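Local coordinates for 3-hexulose-6-phosphate synthase (PDB 3AJX), which belongs to the orotidine 5'-phosphate decarboxylase/HUMPS family of TIM-barrel enzymes and holds a magnesium ion, at residues A[108-113]-A[117-122]; A[161-166]-A[173-178]. The protein carries 1 engineered substitution. All coordinates share one frame; numbering follows the deposited sequence.

Contact 1: A[108-113]-A[117-122]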
# COMPACT_ATOMS: atom_id res chain seq x y z
N VAL A 108 -4.14 2.14 -12.55
CA VAL A 108 -2.90 1.50 -12.13
C VAL A 108 -1.85 2.58 -11.90
O VAL A 108 -1.52 3.34 -12.80
CB VAL A 108 -2.41 0.48 -13.18
CG1 VAL A 108 -1.06 -0.09 -12.77
CG2 VAL A 108 -3.44 -0.64 -13.32
N ASP A 109 -1.37 2.65 -10.66
CA ASP A 109 -0.36 3.63 -10.27
C ASP A 109 1.01 3.07 -10.62
O ASP A 109 1.45 2.08 -10.03
CB ASP A 109 -0.46 3.89 -8.76
CG ASP A 109 0.39 5.06 -8.32
OD1 ASP A 109 1.38 5.37 -9.00
OD2 ASP A 109 0.06 5.67 -7.27
N LEU A 110 1.69 3.70 -11.57
CA LEU A 110 3.00 3.21 -12.00
C LEU A 110 4.17 3.76 -11.19
O LEU A 110 5.32 3.69 -11.63
CB LEU A 110 3.19 3.52 -13.50
CG LEU A 110 2.14 2.85 -14.41
CD1 LEU A 110 2.33 3.29 -15.85
CD2 LEU A 110 2.25 1.33 -14.30
N ILE A 111 3.88 4.28 -10.00
CA ILE A 111 4.92 4.81 -9.14
C ILE A 111 6.01 3.75 -8.91
O ILE A 111 5.71 2.57 -8.70
CB ILE A 111 4.33 5.25 -7.77
CG1 ILE A 111 5.42 5.88 -6.90
CG2 ILE A 111 3.71 4.06 -7.06
CD1 ILE A 111 4.88 6.55 -5.64
N GLY A 112 7.27 4.16 -8.98
CA GLY A 112 8.37 3.24 -8.77
C GLY A 112 8.71 2.32 -9.93
O GLY A 112 9.68 1.56 -9.85
N ILE A 113 7.91 2.35 -10.99
CA ILE A 113 8.16 1.50 -12.15
C ILE A 113 9.24 2.11 -13.03
O ILE A 113 9.16 3.28 -13.40
CB ILE A 113 6.87 1.31 -12.99
CG1 ILE A 113 5.81 0.59 -12.15
CG2 ILE A 113 7.18 0.51 -14.25
CD1 ILE A 113 6.15 -0.85 -11.82
N ALA A 117 6.15 3.12 -19.60
CA ALA A 117 5.40 2.97 -20.84
C ALA A 117 5.10 1.51 -21.14
O ALA A 117 3.98 1.16 -21.52
CB ALA A 117 6.17 3.60 -22.01
N THR A 118 6.09 0.64 -20.96
CA THR A 118 5.89 -0.78 -21.21
C THR A 118 4.86 -1.37 -20.25
O THR A 118 3.93 -2.05 -20.67
CB THR A 118 7.22 -1.56 -21.07
OG1 THR A 118 8.05 -1.24 -22.18
CG2 THR A 118 6.98 -3.07 -21.04
N ARG A 119 5.02 -1.10 -18.96
CA ARG A 119 4.08 -1.64 -17.98
C ARG A 119 2.69 -1.09 -18.23
O ARG A 119 1.71 -1.81 -18.05
CB ARG A 119 4.55 -1.31 -16.56
CG ARG A 119 3.72 -1.99 -15.48
CD ARG A 119 3.57 -3.49 -15.72
NE ARG A 119 2.91 -4.16 -14.60
CZ ARG A 119 2.32 -5.35 -14.67
NH1 ARG A 119 2.31 -6.02 -15.82
NH2 ARG A 119 1.76 -5.87 -13.60
N ALA A 120 2.60 0.16 -18.67
CA ALA A 120 1.30 0.77 -18.95
C ALA A 120 0.52 -0.05 -19.98
O ALA A 120 -0.67 -0.32 -19.79
CB ALA A 120 1.49 2.20 -19.47
N GLN A 121 1.19 -0.43 -21.06
CA GLN A 121 0.56 -1.22 -22.10
C GLN A 121 0.11 -2.57 -21.58
O GLN A 121 -0.97 -3.06 -21.92
CB GLN A 121 1.52 -1.41 -23.28
CG GLN A 121 1.53 -0.23 -24.23
CD GLN A 121 0.24 -0.14 -25.03
OE1 GLN A 121 -0.16 0.94 -25.46
NE2 GLN A 121 -0.40 -1.28 -25.25
N GLU A 122 0.94 -3.18 -20.74
CA GLU A 122 0.61 -4.47 -20.17
C GLU A 122 -0.63 -4.42 -19.28
O GLU A 122 -1.51 -5.27 -19.39
CB GLU A 122 1.80 -5.01 -19.38
CG GLU A 122 2.95 -5.45 -20.27
CD GLU A 122 4.22 -5.76 -19.51
OE1 GLU A 122 4.19 -5.76 -18.26
OE2 GLU A 122 5.25 -6.01 -20.16
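Leu-110 spreads its two methyl branches over adjacent residues of the helix: CD1 lies 3.9 Å from CB of Ala-120, while CD2 comes within 3.8 Å of CG of Arg-119. CG of Leu-110 stands anti to the carbonyl carbon (chi1 -61°), which carries the fork out toward the helix. Arg-119 takes part through CB and CG, not with its charge. Its CB also takes CG2 of Ile-113 at 3.9 Å, so the leucine methyl lies against CG and the isoleucine methyl against CB, both coming from the side of the turn. The chain then bends at chi2 (51°) and leads the guanidinium away to polar partners. NH1 forms a salt bridge of 3.1 Å with OE1 of Glu-122, one turn on, which accepts through its anti lone pair and sits 17° out of the guanidinium plane; NE bonds the carbonyl of Gly-85, and NH2 pairs with Asp-89. With each nitrogen engaged, rotation of the group is probably restricted. In the TIM barrel, this is the step from strand 105-109 into helix 116-125 of a beta-alpha-beta unit. A type II turn from Leu-110 to Ile-113, closed by Ile-113 N to Leu-110 O at 3.0 Å, presents both aliphatic side chains to the same helix, with Gly-112 at positive phi in the turn. Overlapping its start, an Asx turn runs from Asp-109, whose OD1 accepts from Ile-111 N at 2.9 Å and whose OD2 bonds ND1 of His-134 on the next strand.

Contact 2: A[161-166]-A[173-178]. With SO4 (sulfate ion), chain G.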
# COMPACT_ATOMS: atom_id res chain seq x y z
N PHE A 161 -3.72 8.36 -19.59
CA PHE A 161 -2.93 8.54 -18.38
C PHE A 161 -3.12 9.85 -17.64
O PHE A 161 -3.61 10.84 -18.20
CB PHE A 161 -1.43 8.39 -18.69
CG PHE A 161 -0.85 9.52 -19.50
CD1 PHE A 161 -1.06 9.59 -20.88
CD2 PHE A 161 -0.08 10.51 -18.89
CE1 PHE A 161 -0.51 10.64 -21.63
CE2 PHE A 161 0.47 11.56 -19.63
CZ PHE A 161 0.25 11.62 -21.00
N SER A 162 -2.73 9.84 -16.38
CA SER A 162 -2.78 11.02 -15.53
C SER A 162 -1.34 11.26 -15.12
O SER A 162 -0.50 10.36 -15.22
CB SER A 162 -3.65 10.76 -14.29
OG SER A 162 -3.12 9.72 -13.49
N VAL A 163 -1.04 12.48 -14.67
CA VAL A 163 0.31 12.82 -14.25
C VAL A 163 0.29 13.35 -12.82
O VAL A 163 -0.48 14.26 -12.50
CB VAL A 163 0.94 13.89 -15.18
CG1 VAL A 163 2.33 14.26 -14.68
CG2 VAL A 163 1.01 13.36 -16.61
N ALA A 164 1.12 12.76 -11.97
CA ALA A 164 1.24 13.17 -10.58
C ALA A 164 2.74 13.25 -10.27
O ALA A 164 3.45 12.25 -10.34
CB ALA A 164 0.56 12.15 -9.66
N GLY A 165 3.20 14.45 -9.95
CA GLY A 165 4.61 14.63 -9.65
C GLY A 165 4.96 16.09 -9.38
O GLY A 165 5.82 16.66 -10.05
N GLY A 166 4.28 16.68 -8.41
CA GLY A 166 4.54 18.07 -8.07
C GLY A 166 4.06 19.04 -9.12
O GLY A 166 4.65 20.11 -9.31
N PRO A 173 0.52 23.31 -18.60
CA PRO A 173 0.57 23.28 -20.07
C PRO A 173 1.36 22.09 -20.62
O PRO A 173 0.93 21.45 -21.58
CB PRO A 173 1.22 24.61 -20.42
CG PRO A 173 0.71 25.51 -19.34
CD PRO A 173 0.89 24.65 -18.10
N ALA A 174 2.50 21.79 -20.01
CA ALA A 174 3.33 20.68 -20.46
C ALA A 174 2.60 19.35 -20.26
O ALA A 174 2.68 18.46 -21.09
CB ALA A 174 4.66 20.67 -19.72
N VAL A 175 1.89 19.23 -19.14
CA VAL A 175 1.15 18.01 -18.83
C VAL A 175 0.03 17.79 -19.85
O VAL A 175 -0.17 16.68 -20.33
CB VAL A 175 0.55 18.07 -17.41
CG1 VAL A 175 -0.38 16.89 -17.17
CG2 VAL A 175 1.68 18.06 -16.38
N GLN A 176 -0.68 18.86 -20.18
CA GLN A 176 -1.77 18.75 -21.14
C GLN A 176 -1.23 18.48 -22.55
O GLN A 176 -1.80 17.68 -23.29
CB GLN A 176 -2.61 20.03 -21.13
CG GLN A 176 -3.81 20.00 -22.07
CD GLN A 176 -4.86 21.02 -21.69
OE1 GLN A 176 -4.55 22.08 -21.16
NE2 GLN A 176 -6.12 20.70 -21.98
N LYS A 177 -0.12 19.12 -22.90
CA LYS A 177 0.49 18.93 -24.21
C LYS A 177 0.95 17.49 -24.42
O LYS A 177 0.95 16.98 -25.54
CB LYS A 177 1.69 19.88 -24.37
CG LYS A 177 2.40 19.76 -25.72
CD LYS A 177 3.63 20.66 -25.76
CE LYS A 177 4.37 20.53 -27.08
NZ LYS A 177 3.53 20.95 -28.23
N ALA A 178 1.34 16.83 -23.33
CA ALA A 178 1.79 15.44 -23.40
C ALA A 178 0.61 14.51 -23.68
O ALA A 178 0.79 13.34 -24.00
CB ALA A 178 2.48 15.04 -22.09
S SO4 G . 1.71 16.06 -5.63
O1 SO4 G . 2.18 16.69 -4.38
O2 SO4 G . 2.76 15.17 -6.17
O3 SO4 G . 1.40 17.10 -6.62
O4 SO4 G . 0.50 15.27 -5.35
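A backbone oxygen lies at the rim of an aromatic ring here: the carbonyl O of Ala-178 sits in the plane of the Phe-161 ring, 3.5 Å from CZ and 3.8 Å from CE1. The slightly positive C-H edge thus faces the partly negative oxygen, an approach that is probably mildly favourable, though a weak one beside a conventional hydrogen bond. What brings the ring there is its first torsion: CG lies between the backbone N and the carbonyl carbon (chi1 71°), and the far end of the ring comes closer to Ala-178 than the direction of the CB bond alone would suggest. CZ also approaches the methyl CB of Ala-178, at 4.2 Å.

Two residues further along the strand, Val-163 meets Val-175 of the helix tip to tip. CG1 of Val-175, anti to its own backbone N (chi1 172°), meets both CB and CG2 of Val-163 at 3.8 Å. The valine pair and the phenylalanine-alanine pair both lie on the outer, helix-facing side of the barrel wall. Past the strand's end, the chain turns through Gly-165 and Gly-166, and the N-H of Gly-166 donates to O2 of a sulfate at 3.1 Å (154° at the hydrogen). The ion, probably from the crystallisation liquor, is also held by Gln-140 and the backbone amides of Gly-186 and Gly-187, a site consistent with the phosphate-binding position of many TIM barrels.

Strand 161-164 is flanked by strands 130-134 and 182-185, its backbone bonded to both. Leu-151 of helix 148-157 touches Val-163 and Ala-178 alike, and Val-175 packs on Ala-183 of strand 182-185.

Overall arrangement
Read from the N terminus, the chain shows one local rule applied twice in a closed eight-stranded parallel barrel: a strand leads through a loop into a helix that folds back over its outer side. Contact 1 closes the link between strand 105-109 and helix 116-125, across three intervening residues. Contact 2 does the same for strand 161-164 and helix 172-177, with six residues between its segments. The two closures follow in series, neither nested nor crossed. Their centres are 15 Å apart and their nearest atoms about 7 Å apart, so they do not touch. Strand 130-134 stands between their two strands in the sheet, joining both contacts to the same wall.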